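Local coordinates for periplasmic binding protein (Veillonella parvula, PDB 4OVK), which probably captures a small solute in the periplasm and passes it to the membrane part of an ABC transporter, at residues I157-D162 with L310-N315; M273-Y276 with N282-T285; K180-Q185 with E224-W229; T190-G193 with V197-L200; T18-T23 with I140-K145. All coordinates share one frame; numbering follows the deposited sequence.

Contact 1. Residues I157-D162 with L310-N315; sequences ISYHKD and LKQFYN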
# COMPACT_ATOMS: atom_id res chain seq x y z
N ILE A 157 -7.85 -11.84 -4.90
CA ILE A 157 -9.08 -11.07 -4.88
C ILE A 157 -10.04 -11.62 -3.83
O ILE A 157 -10.66 -10.84 -3.10
CB ILE A 157 -9.74 -11.04 -6.27
CG1 ILE A 157 -8.87 -10.23 -7.24
CG2 ILE A 157 -11.14 -10.42 -6.19
CD1 ILE A 157 -9.14 -10.55 -8.69
N SER A 158 -10.13 -12.95 -3.76
CA SER A 158 -10.97 -13.62 -2.74
C SER A 158 -10.50 -13.28 -1.33
O SER A 158 -11.32 -13.08 -0.43
CB SER A 158 -10.96 -15.13 -2.92
OG SER A 158 -11.66 -15.50 -4.10
N TYR A 159 -9.19 -13.22 -1.14
CA TYR A 159 -8.61 -12.85 0.14
C TYR A 159 -9.07 -11.44 0.53
O TYR A 159 -9.52 -11.22 1.65
CB TYR A 159 -7.08 -12.94 0.08
CG TYR A 159 -6.38 -12.80 1.41
CD1 TYR A 159 -6.19 -13.89 2.26
CD2 TYR A 159 -5.90 -11.57 1.82
CE1 TYR A 159 -5.54 -13.75 3.49
CE2 TYR A 159 -5.26 -11.42 3.03
CZ TYR A 159 -5.09 -12.50 3.87
OH TYR A 159 -4.44 -12.30 5.05
N HIS A 160 -8.99 -10.50 -0.40
CA HIS A 160 -9.47 -9.13 -0.17
C HIS A 160 -10.98 -9.08 0.08
O HIS A 160 -11.44 -8.42 1.01
CB HIS A 160 -9.11 -8.22 -1.34
CG HIS A 160 -7.69 -7.74 -1.32
ND1 HIS A 160 -7.35 -6.41 -1.39
CD2 HIS A 160 -6.53 -8.42 -1.18
CE1 HIS A 160 -6.03 -6.30 -1.33
NE2 HIS A 160 -5.51 -7.50 -1.19
N LYS A 161 -11.75 -9.79 -0.74
CA LYS A 161 -13.21 -9.81 -0.57
C LYS A 161 -13.63 -10.43 0.77
O LYS A 161 -14.54 -9.90 1.44
CB LYS A 161 -13.91 -10.52 -1.75
CG LYS A 161 -13.91 -9.68 -3.02
CD LYS A 161 -14.80 -10.27 -4.12
CE LYS A 161 -14.55 -9.58 -5.46
NZ LYS A 161 -14.88 -10.42 -6.66
N ASP A 162 -12.97 -11.51 1.16
CA ASP A 162 -13.28 -12.17 2.45
C ASP A 162 -12.95 -11.22 3.62
O ASP A 162 -13.70 -11.14 4.59
CB ASP A 162 -12.50 -13.48 2.60
CG ASP A 162 -12.98 -14.59 1.65
OD1 ASP A 162 -14.05 -14.46 1.04
OD2 ASP A 162 -12.27 -15.61 1.51
N LEU A 310 -0.13 -13.00 8.69
CA LEU A 310 1.00 -12.46 7.91
C LEU A 310 1.87 -13.61 7.38
O LEU A 310 2.19 -13.63 6.19
CB LEU A 310 1.81 -11.51 8.80
CG LEU A 310 3.04 -10.85 8.21
CD1 LEU A 310 2.67 -9.92 7.06
CD2 LEU A 310 3.83 -10.09 9.26
N LYS A 311 2.24 -14.56 8.24
CA LYS A 311 3.03 -15.71 7.80
C LYS A 311 2.32 -16.50 6.71
O LYS A 311 2.94 -16.89 5.71
CB LYS A 311 3.38 -16.63 8.96
CG LYS A 311 4.37 -15.99 9.92
CD LYS A 311 4.47 -16.76 11.22
CE LYS A 311 5.21 -18.06 11.02
NZ LYS A 311 5.56 -18.66 12.33
N GLN A 312 1.03 -16.73 6.91
CA GLN A 312 0.23 -17.48 5.94
C GLN A 312 0.22 -16.77 4.58
O GLN A 312 0.40 -17.44 3.55
CB GLN A 312 -1.20 -17.66 6.43
CG GLN A 312 -2.11 -18.40 5.46
CD GLN A 312 -3.56 -18.37 5.92
OE1 GLN A 312 -4.24 -17.34 5.84
NE2 GLN A 312 -4.04 -19.50 6.38
N PHE A 313 0.02 -15.46 4.59
CA PHE A 313 -0.03 -14.67 3.35
C PHE A 313 1.31 -14.78 2.59
O PHE A 313 1.33 -15.09 1.39
CB PHE A 313 -0.36 -13.22 3.66
CG PHE A 313 -0.64 -12.38 2.44
CD1 PHE A 313 0.40 -11.83 1.70
CD2 PHE A 313 -1.94 -12.15 2.04
CE1 PHE A 313 0.13 -11.04 0.59
CE2 PHE A 313 -2.21 -11.38 0.92
CZ PHE A 313 -1.17 -10.84 0.19
N TYR A 314 2.43 -14.56 3.28
CA TYR A 314 3.76 -14.61 2.65
C TYR A 314 4.06 -16.02 2.13
O TYR A 314 4.59 -16.19 1.05
CB TYR A 314 4.86 -14.10 3.62
CG TYR A 314 4.98 -12.59 3.57
CD1 TYR A 314 3.88 -11.76 3.80
CD2 TYR A 314 6.20 -11.98 3.29
CE1 TYR A 314 3.97 -10.39 3.69
CE2 TYR A 314 6.30 -10.60 3.17
CZ TYR A 314 5.19 -9.81 3.38
OH TYR A 314 5.28 -8.44 3.25
N ASN A 315 3.70 -17.04 2.91
CA ASN A 315 3.90 -18.42 2.47
C ASN A 315 3.06 -18.75 1.22
O ASN A 315 3.56 -19.35 0.25
CB ASN A 315 3.58 -19.42 3.60
CG ASN A 315 3.61 -20.85 3.11
OD1 ASN A 315 2.59 -21.42 2.72
ND2 ASN A 315 4.80 -21.43 3.09
O HOH W 1 -3.40 -14.55 5.76
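Tyr159 and Phe313 form a T-shaped (edge-to-face) stack that joins helix 150-170, which links the two lobes of this periplasmic binding fold, to helix 306-318, near the end of the chain. Along the first segment, Ile157 comes first and packs on Ile140 and Arg141 of helix 133-147, where a branched apolar chain suits a buried face. Two residues on, Tyr159 points toward helix 306-318. With CG anti to the backbone N (chi1 -171°), its ring and that of Phe313 together bridge the two helices, Tyr159 CA and Phe313 CA being 9.3 Å apart. The phenylalanine presents its edge, CD2 and CE2, over one face of the tyrosine ring, the planes meeting at 64°. Phe313 CD2 lies 3.5 Å from Tyr159 CE2, off toward the rim, a geometry that sets C-H groups against the pi cloud. The hydroxyl reaches past this edge and donates to a water 2.6 Å from Tyr159 OH, which in turn donates to Gln312 OE1. Replacing Tyr159 by an alanine would probably leave the Phe313 edge without its aromatic face and cost the water its phenolic donor. His160 follows and touches Pro286, its imidazole NE2 hydrogen-bonded to Val283 O.

Contact 2. Residues M273-Y276 with N282-T285; sequences MGIY and NVET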
# COMPACT_ATOMS: atom_id res chain seq x y z
N MSE A 273 5.00 -1.81 7.44
CA MSE A 273 5.30 -1.86 6.02
C MSE A 273 5.76 -3.24 5.65
O MSE A 273 6.72 -3.75 6.22
CB MSE A 273 6.36 -0.81 5.72
CG MSE A 273 6.90 -1.01 4.31
SE MSE A 273 7.83 0.63 3.82
CE MSE A 273 9.58 0.01 4.43
N GLY A 274 5.08 -3.85 4.69
CA GLY A 274 5.44 -5.14 4.16
C GLY A 274 6.17 -4.93 2.85
O GLY A 274 7.20 -4.26 2.84
N ILE A 275 5.60 -5.46 1.78
CA ILE A 275 6.22 -5.42 0.47
C ILE A 275 6.24 -3.99 -0.08
O ILE A 275 7.11 -3.62 -0.88
CB ILE A 275 5.49 -6.40 -0.48
CG1 ILE A 275 6.40 -6.81 -1.63
CG2 ILE A 275 4.13 -5.83 -0.88
CD1 ILE A 275 5.85 -7.93 -2.47
N TYR A 276 5.29 -3.18 0.39
CA TYR A 276 5.13 -1.78 0.02
C TYR A 276 4.51 -1.15 1.27
O TYR A 276 4.06 -1.88 2.19
CB TYR A 276 4.21 -1.62 -1.21
CG TYR A 276 4.25 -0.23 -1.81
CD1 TYR A 276 5.39 0.22 -2.48
CD2 TYR A 276 3.19 0.64 -1.68
CE1 TYR A 276 5.45 1.50 -3.00
CE2 TYR A 276 3.23 1.91 -2.22
CZ TYR A 276 4.36 2.34 -2.86
OH TYR A 276 4.40 3.61 -3.38
N ASN A 282 -3.03 -1.38 -1.41
CA ASN A 282 -2.01 -2.32 -1.90
C ASN A 282 -2.45 -3.78 -1.67
O ASN A 282 -3.51 -4.04 -1.11
CB ASN A 282 -0.67 -2.04 -1.19
CG ASN A 282 -0.65 -2.53 0.22
OD1 ASN A 282 -0.19 -3.64 0.48
ND2 ASN A 282 -1.17 -1.72 1.16
N VAL A 283 -1.64 -4.73 -2.09
CA VAL A 283 -2.01 -6.14 -2.07
C VAL A 283 -2.14 -6.70 -0.61
O VAL A 283 -2.90 -7.62 -0.33
CB VAL A 283 -1.04 -6.96 -2.95
CG1 VAL A 283 0.20 -7.41 -2.19
CG2 VAL A 283 -1.74 -8.14 -3.57
N GLU A 284 -1.43 -6.08 0.31
CA GLU A 284 -1.43 -6.47 1.72
C GLU A 284 -2.39 -5.63 2.60
O GLU A 284 -2.40 -5.77 3.82
CB GLU A 284 0.00 -6.39 2.24
CG GLU A 284 0.93 -7.35 1.50
CD GLU A 284 2.40 -7.20 1.84
OE1 GLU A 284 2.81 -6.15 2.37
OE2 GLU A 284 3.16 -8.12 1.51
N THR A 285 -3.22 -4.79 1.99
CA THR A 285 -4.17 -3.97 2.76
C THR A 285 -5.00 -4.73 3.82
O THR A 285 -5.18 -4.21 4.92
CB THR A 285 -5.09 -3.15 1.84
OG1 THR A 285 -4.31 -2.18 1.13
CG2 THR A 285 -6.17 -2.42 2.64
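Glu284 and Ile275 run across each other at about a right angle, the flat carboxylate meeting the backbone and the CG2 branch of the isoleucine. The glutamate chain is extended beyond CG (chi2 172°), which gives it the length to cross between the segments. Glu284 OE1 accepts from Ile275 N at 2.9 Å, nearly straight at 159°; the donor comes from the syn side, 22° out of the carboxylate plane. Glu284 OE2 lies 3.4 Å from Ile275 CG2, an aliphatic branch packed against a charged group. That charge is not left bare: OE1 also bonds Trp278 NE1, and OE2 bonds Tyr318 OH. Both segments belong to the loop from strand 268-270, the edge strand of the C-terminal lobe's parallel sheet, to helix 285-296, and Glu284 is the N-cap residue of that helix. Two residues earlier, Asn282 forms an Asx turn within a type I turn, its OD1 accepting from Glu284 N at 2.7 Å and so steadying the base of the glutamate. Gly274 suits its place because a CB would collide with Glu284 OE1, which already lies 3.3 Å from Gly274 CA. Beside the carboxylate, Ile275 CG2 brushes Val283 CG1 at 4.4 Å.

Contact 3. Residues K180-Q185 with E224-W229; sequences KVLYLQ and EEIMTW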
# COMPACT_ATOMS: atom_id res chain seq x y z
N LYS A 180 -10.47 8.30 19.44
CA LYS A 180 -10.12 9.31 18.45
C LYS A 180 -8.71 9.07 17.92
O LYS A 180 -7.75 9.01 18.69
CB LYS A 180 -10.23 10.71 19.04
CG LYS A 180 -10.14 11.81 18.00
CD LYS A 180 -10.27 13.20 18.62
CE LYS A 180 -11.62 13.42 19.28
NZ LYS A 180 -11.83 14.86 19.55
N VAL A 181 -8.60 8.93 16.60
CA VAL A 181 -7.36 8.51 15.95
C VAL A 181 -6.89 9.57 14.97
O VAL A 181 -7.68 10.06 14.15
CB VAL A 181 -7.53 7.18 15.17
CG1 VAL A 181 -6.19 6.70 14.62
CG2 VAL A 181 -8.17 6.10 16.05
N LEU A 182 -5.60 9.91 15.07
CA LEU A 182 -4.93 10.85 14.18
C LEU A 182 -3.90 10.08 13.35
O LEU A 182 -3.08 9.34 13.91
CB LEU A 182 -4.20 11.93 14.98
CG LEU A 182 -3.50 13.01 14.14
CD1 LEU A 182 -4.54 13.85 13.42
CD2 LEU A 182 -2.62 13.86 15.03
N TYR A 183 -3.95 10.23 12.03
CA TYR A 183 -2.94 9.64 11.16
C TYR A 183 -1.99 10.77 10.74
O TYR A 183 -2.34 11.63 9.94
CB TYR A 183 -3.61 8.97 9.95
CG TYR A 183 -2.88 7.74 9.39
CD1 TYR A 183 -1.61 7.85 8.85
CD2 TYR A 183 -3.47 6.48 9.41
CE1 TYR A 183 -0.96 6.74 8.32
CE2 TYR A 183 -2.82 5.37 8.91
CZ TYR A 183 -1.56 5.50 8.35
OH TYR A 183 -0.93 4.40 7.83
N LEU A 184 -0.82 10.79 11.38
CA LEU A 184 0.17 11.84 11.18
C LEU A 184 1.17 11.41 10.11
O LEU A 184 1.79 10.36 10.22
CB LEU A 184 0.88 12.14 12.53
CG LEU A 184 1.97 13.22 12.57
CD1 LEU A 184 1.43 14.61 12.23
CD2 LEU A 184 2.64 13.24 13.94
N GLN A 185 1.30 12.22 9.05
CA GLN A 185 2.19 11.86 7.94
C GLN A 185 3.67 12.04 8.26
O GLN A 185 4.50 11.20 7.87
CB GLN A 185 1.89 12.66 6.68
CG GLN A 185 2.45 11.98 5.42
CD GLN A 185 2.23 12.75 4.13
OE1 GLN A 185 2.19 12.16 3.05
NE2 GLN A 185 2.10 14.06 4.23
N GLU A 224 -2.14 23.75 17.47
CA GLU A 224 -3.30 24.12 18.30
C GLU A 224 -4.53 23.26 17.97
O GLU A 224 -5.23 22.80 18.88
CB GLU A 224 -3.61 25.61 18.17
CG GLU A 224 -4.66 26.12 19.14
CD GLU A 224 -6.01 26.34 18.50
OE1 GLU A 224 -6.23 27.43 17.92
OE2 GLU A 224 -6.87 25.43 18.58
N GLU A 225 -4.79 23.03 16.68
CA GLU A 225 -5.89 22.15 16.25
C GLU A 225 -5.74 20.74 16.83
O GLU A 225 -6.70 20.15 17.34
CB GLU A 225 -5.96 22.05 14.72
CG GLU A 225 -6.60 23.23 14.02
CD GLU A 225 -6.41 23.20 12.52
OE1 GLU A 225 -7.33 22.74 11.82
OE2 GLU A 225 -5.33 23.63 12.03
N ILE A 226 -4.52 20.21 16.75
CA ILE A 226 -4.23 18.86 17.24
C ILE A 226 -4.41 18.78 18.77
O ILE A 226 -4.94 17.78 19.28
CB ILE A 226 -2.83 18.38 16.79
CG1 ILE A 226 -2.79 18.21 15.26
CG2 ILE A 226 -2.44 17.07 17.47
CD1 ILE A 226 -1.41 17.98 14.68
N MSE A 227 -3.99 19.82 19.48
CA MSE A 227 -4.17 19.88 20.93
C MSE A 227 -5.65 19.86 21.27
O MSE A 227 -6.08 19.16 22.19
CB MSE A 227 -3.47 21.11 21.51
CG MSE A 227 -1.95 20.96 21.44
SE MSE A 227 -1.05 22.66 21.91
CE MSE A 227 -1.44 22.65 23.85
N THR A 228 -6.44 20.59 20.49
CA THR A 228 -7.90 20.63 20.67
C THR A 228 -8.54 19.25 20.43
O THR A 228 -9.36 18.79 21.25
CB THR A 228 -8.52 21.69 19.75
OG1 THR A 228 -8.01 22.98 20.11
CG2 THR A 228 -10.04 21.71 19.85
N TRP A 229 -8.18 18.60 19.33
CA TRP A 229 -8.69 17.26 19.02
C TRP A 229 -8.34 16.29 20.15
O TRP A 229 -9.19 15.52 20.59
CB TRP A 229 -8.11 16.71 17.70
CG TRP A 229 -8.47 17.51 16.47
CD1 TRP A 229 -9.54 18.33 16.31
CD2 TRP A 229 -7.75 17.53 15.23
NE1 TRP A 229 -9.53 18.89 15.05
CE2 TRP A 229 -8.45 18.40 14.36
CE3 TRP A 229 -6.59 16.90 14.77
CZ2 TRP A 229 -8.02 18.66 13.06
CZ3 TRP A 229 -6.17 17.16 13.47
CH2 TRP A 229 -6.88 18.03 12.64
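Lys180 reaches from its strand to the carbonyl of Trp229, the last residue of the facing helix. From CB, which points toward the helix, the chain runs straight on through CG to CD. There the flank of the methylenes begins to touch: Lys180 CD lies 4.2 Å from Trp229 CB and nearer still to the carbonyl oxygen. At chi3 (-62°) the chain bends, and Lys180 CE swings past at 3.5 Å from Trp229 O. The bend delivers NZ to the same oxygen, with Lys180 NZ and Trp229 O 2.9 Å apart, the ammonium in the carbonyl plane and on a lone pair. A positive group at a helix C-terminus is probably favoured by the helix dipole as well. The setting is the alpha/beta sandwich of the C-terminal lobe: segment 224-229 of helix 223-229 runs nearly antiparallel to strand 180-184 (154°, axes 10.7 Å apart at closest), and the helix leads into the neighbouring parallel strand 233-236. Exchanging Lys180 for an alanine would probably leave the helix-end carbonyl without its charged donor and uncover the side of Trp229. Deeper in, Leu182 fits a branched side chain between two apolar partners at about a right angle to each: its CD1 meets Trp229 CZ3 at 3.7 Å, and its CD2 meets Ile226 CG2 at 4.0 Å. The indole also rests one face on Glu225 O, a turn earlier in its own helix.

Contact 4. Residues T190-G193 with V197-L200; sequences TVAG and VNQL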
# COMPACT_ATOMS: atom_id res chain seq x y z
N THR A 190 1.44 17.51 9.08
CA THR A 190 0.58 17.09 7.99
C THR A 190 -0.12 15.80 8.38
O THR A 190 0.53 14.84 8.81
CB THR A 190 1.38 16.89 6.70
OG1 THR A 190 2.05 18.11 6.39
CG2 THR A 190 0.46 16.51 5.55
N VAL A 191 -1.44 15.80 8.23
CA VAL A 191 -2.28 14.71 8.71
C VAL A 191 -3.19 14.22 7.58
O VAL A 191 -3.40 14.93 6.59
CB VAL A 191 -3.14 15.15 9.93
CG1 VAL A 191 -2.24 15.73 11.01
CG2 VAL A 191 -4.20 16.17 9.52
N ALA A 192 -3.71 13.01 7.75
CA ALA A 192 -4.67 12.44 6.81
C ALA A 192 -6.02 13.13 6.96
O ALA A 192 -6.59 13.14 8.05
CB ALA A 192 -4.82 10.95 7.06
N GLY A 193 -6.52 13.70 5.86
CA GLY A 193 -7.79 14.43 5.86
C GLY A 193 -8.96 13.56 5.44
O GLY A 193 -8.79 12.36 5.18
N VAL A 197 -8.04 7.58 2.08
CA VAL A 197 -8.39 6.21 2.41
C VAL A 197 -8.09 5.90 3.88
O VAL A 197 -8.76 5.07 4.50
CB VAL A 197 -7.66 5.20 1.50
CG1 VAL A 197 -6.14 5.26 1.72
CG2 VAL A 197 -8.20 3.78 1.72
N ASN A 198 -7.09 6.57 4.44
CA ASN A 198 -6.75 6.37 5.86
C ASN A 198 -7.93 6.66 6.80
O ASN A 198 -8.12 5.97 7.79
CB ASN A 198 -5.54 7.24 6.26
CG ASN A 198 -4.38 7.09 5.30
OD1 ASN A 198 -4.39 7.64 4.19
ND2 ASN A 198 -3.37 6.36 5.72
N GLN A 199 -8.73 7.68 6.48
CA GLN A 199 -9.90 7.98 7.32
C GLN A 199 -10.99 6.92 7.15
O GLN A 199 -11.65 6.55 8.13
CB GLN A 199 -10.43 9.39 7.08
CG GLN A 199 -9.48 10.45 7.63
CD GLN A 199 -10.16 11.72 8.14
OE1 GLN A 199 -11.40 11.82 8.23
NE2 GLN A 199 -9.34 12.72 8.47
N LEU A 200 -11.15 6.40 5.93
CA LEU A 200 -12.05 5.27 5.69
C LEU A 200 -11.60 4.06 6.51
O LEU A 200 -12.42 3.37 7.09
CB LEU A 200 -12.10 4.88 4.21
CG LEU A 200 -12.63 5.92 3.21
CD1 LEU A 200 -12.60 5.33 1.81
CD2 LEU A 200 -14.03 6.39 3.58
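The short beta-to-alpha connection from strand 190-192 into helix 197-204, in the C-terminal lobe, is closed by Gln199 reaching back to the carbonyl of Ala192. Strand 190-192 pairs antiparallel with strand 218-220, and the chain needs few residues to turn from it into the helix. Gln199 leaves the first turn of the helix and kinks at chi2 (-148°), bringing its amide round to the strand end. Its NE2 donates to Ala192 O at 2.8 Å, the N-H...O angle being 156°. The acceptor lies close to the amide plane of the glutamine, although the donor is tilted 33° from the carbonyl plane of the alanine. NE2 also bonds Ala211 O, and two carbonyls gripping one amide nitrogen fix the rotation of the group. On its way the side chain passes alongside Gly193: Gln199 CG is 3.2 Å from Gly193 O, and Gln199 NE2 is 3.2 Å from Gly193 C. An amide suits this buried spot, supplying N-H groups to backbone oxygens without bringing a charge. Gly193 O has a further partner in Ser196 OG, which also bonds Gln199 N, so the connection is tied to the helix start. Next to the polar grip, Ala192 is small enough to sit among Tyr183, Trp218 and the helix, its CB 3.9 Å from Asn198 CB.

Contact 5. Residues T18-T23 with I140-K145; sequences TDLTGT and IRLLGK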
# COMPACT_ATOMS: atom_id res chain seq x y z
N THR A 18 -8.82 -6.86 -22.04
CA THR A 18 -9.53 -5.61 -21.85
C THR A 18 -9.01 -4.95 -20.57
O THR A 18 -9.06 -5.57 -19.51
CB THR A 18 -11.04 -5.86 -21.72
OG1 THR A 18 -11.50 -6.59 -22.87
CG2 THR A 18 -11.80 -4.55 -21.59
N ASP A 19 -8.49 -3.72 -20.67
CA ASP A 19 -7.93 -3.03 -19.50
C ASP A 19 -9.01 -2.26 -18.74
O ASP A 19 -10.20 -2.39 -19.04
CB ASP A 19 -6.70 -2.18 -19.86
CG ASP A 19 -7.03 -0.90 -20.61
OD1 ASP A 19 -8.22 -0.51 -20.64
OD2 ASP A 19 -6.07 -0.27 -21.15
N LEU A 20 -8.60 -1.48 -17.75
CA LEU A 20 -9.55 -0.87 -16.81
C LEU A 20 -10.29 0.33 -17.41
O LEU A 20 -11.25 0.82 -16.81
CB LEU A 20 -8.86 -0.51 -15.48
CG LEU A 20 -8.83 -1.64 -14.44
CD1 LEU A 20 -8.39 -2.96 -15.01
CD2 LEU A 20 -7.96 -1.26 -13.26
N THR A 21 -9.87 0.78 -18.59
CA THR A 21 -10.57 1.83 -19.33
C THR A 21 -11.53 1.22 -20.37
O THR A 21 -12.22 1.95 -21.08
CB THR A 21 -9.58 2.75 -20.07
OG1 THR A 21 -8.87 2.01 -21.08
CG2 THR A 21 -8.59 3.35 -19.09
N GLY A 22 -11.57 -0.11 -20.44
CA GLY A 22 -12.40 -0.80 -21.43
C GLY A 22 -11.74 -0.87 -22.80
O GLY A 22 -12.40 -1.18 -23.78
N THR A 23 -10.44 -0.59 -22.85
CA THR A 23 -9.68 -0.66 -24.10
C THR A 23 -9.19 -2.09 -24.32
O THR A 23 -8.58 -2.70 -23.42
CB THR A 23 -8.46 0.29 -24.06
OG1 THR A 23 -8.90 1.63 -23.85
CG2 THR A 23 -7.66 0.21 -25.36
N ILE A 140 -5.67 -6.45 -10.27
CA ILE A 140 -5.15 -7.80 -10.04
C ILE A 140 -5.72 -8.80 -11.05
O ILE A 140 -5.01 -9.66 -11.57
CB ILE A 140 -5.40 -8.24 -8.59
CG1 ILE A 140 -4.46 -7.47 -7.67
CG2 ILE A 140 -5.19 -9.73 -8.44
CD1 ILE A 140 -4.87 -7.52 -6.21
N ARG A 141 -7.02 -8.68 -11.32
CA ARG A 141 -7.69 -9.60 -12.23
C ARG A 141 -7.08 -9.46 -13.63
O ARG A 141 -6.78 -10.46 -14.30
CB ARG A 141 -9.19 -9.34 -12.24
CG ARG A 141 -9.98 -10.34 -13.08
CD ARG A 141 -11.45 -10.27 -12.76
NE ARG A 141 -11.77 -10.90 -11.47
CZ ARG A 141 -12.69 -10.47 -10.61
NH1 ARG A 141 -12.88 -11.13 -9.48
NH2 ARG A 141 -13.41 -9.38 -10.86
N LEU A 142 -6.88 -8.21 -14.04
CA LEU A 142 -6.22 -7.90 -15.30
C LEU A 142 -4.81 -8.50 -15.36
O LEU A 142 -4.45 -9.15 -16.36
CB LEU A 142 -6.18 -6.38 -15.51
CG LEU A 142 -5.35 -5.79 -16.66
CD1 LEU A 142 -5.88 -6.25 -18.00
CD2 LEU A 142 -5.37 -4.27 -16.62
N LEU A 143 -4.02 -8.31 -14.30
CA LEU A 143 -2.68 -8.91 -14.25
C LEU A 143 -2.72 -10.43 -14.38
O LEU A 143 -1.84 -11.03 -15.00
CB LEU A 143 -1.96 -8.49 -12.97
CG LEU A 143 -1.50 -7.04 -12.96
CD1 LEU A 143 -0.96 -6.73 -11.57
CD2 LEU A 143 -0.47 -6.78 -14.04
N GLY A 144 -3.72 -11.06 -13.78
CA GLY A 144 -3.90 -12.49 -13.90
C GLY A 144 -4.07 -12.95 -15.34
O GLY A 144 -3.55 -13.99 -15.73
N LYS A 145 -4.77 -12.16 -16.14
CA LYS A 145 -4.97 -12.48 -17.56
C LYS A 145 -3.68 -12.22 -18.35
O LYS A 145 -3.30 -13.01 -19.19
CB LYS A 145 -6.11 -11.65 -18.14
CG LYS A 145 -7.46 -12.08 -17.62
CD LYS A 145 -8.59 -11.71 -18.56
CE LYS A 145 -9.92 -12.22 -18.03
NZ LYS A 145 -10.18 -11.73 -16.65
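Asp19 touches Leu142 with its aliphatic part, CB lying 4.1 Å from Leu142 CD2, while its flat carboxylate turns away from the helix into its own turn. Three donors converge on OD1. Thr21 OG1 comes from the syn side, only 18° out of the carboxylate plane, at 2.6 Å from Asp19 OD1. The two backbone donors stand well out of that plane: Thr21 N is 2.9 Å and Thr23 N 3.1 Å from Asp19 OD1. The other oxygen, OD2, accepts from Ser127 N of strand 125-128, so both ends of the carboxylate are engaged and the group is fixed in rotation; aspartate suits the place because its short chain can satisfy several turn N-H groups at once. This is an Asx turn inside a type I beta turn, Asp19 to Gly22, linking strand 14-18 to strand 24-28 in the N-terminal lobe. The turn is closed by Gly22 N and Asp19 O at 3.0 Å, and Gly22 takes a positive phi (81°) that glycine adopts readily. The helix 133-147 side is apolar. A chi1 of 171° swings Leu142 CG away from its own N and spreads both methyls toward the turn. Leu142 CD2 packs on Leu20 CD1 at 3.7 Å, the two leucines inclined to each other, and on Asp19 CA at 4.0 Å. The second methyl, Leu142 CD1, comes within 3.6 Å of Thr18 O. Ile128 of the sheet's edge strand 125-128 touches both leucines.

Along the chain, contact 5 closes before contact 1 opens, and the long loop that contact 1 closes encloses contacts 3, 4 and 2, with 4 nested inside 3. Contact 5 belongs to the N-terminal lobe; contacts 3 and 4 lie in the C-terminal lobe, their centres about 11 Å apart, and touch through probable backbone hydrogen bonds between segments 180-185 and 190-193. The centres of contacts 3 and 5 are about 39 Å apart, on opposite sides of the chain's centre. Between them lie contacts 1 and 2, centres about 11 Å apart and touching, where helix 150-170 bridges the lobes. Such a helical link suggests limited lobe movement, as in related helix-linked binding proteins.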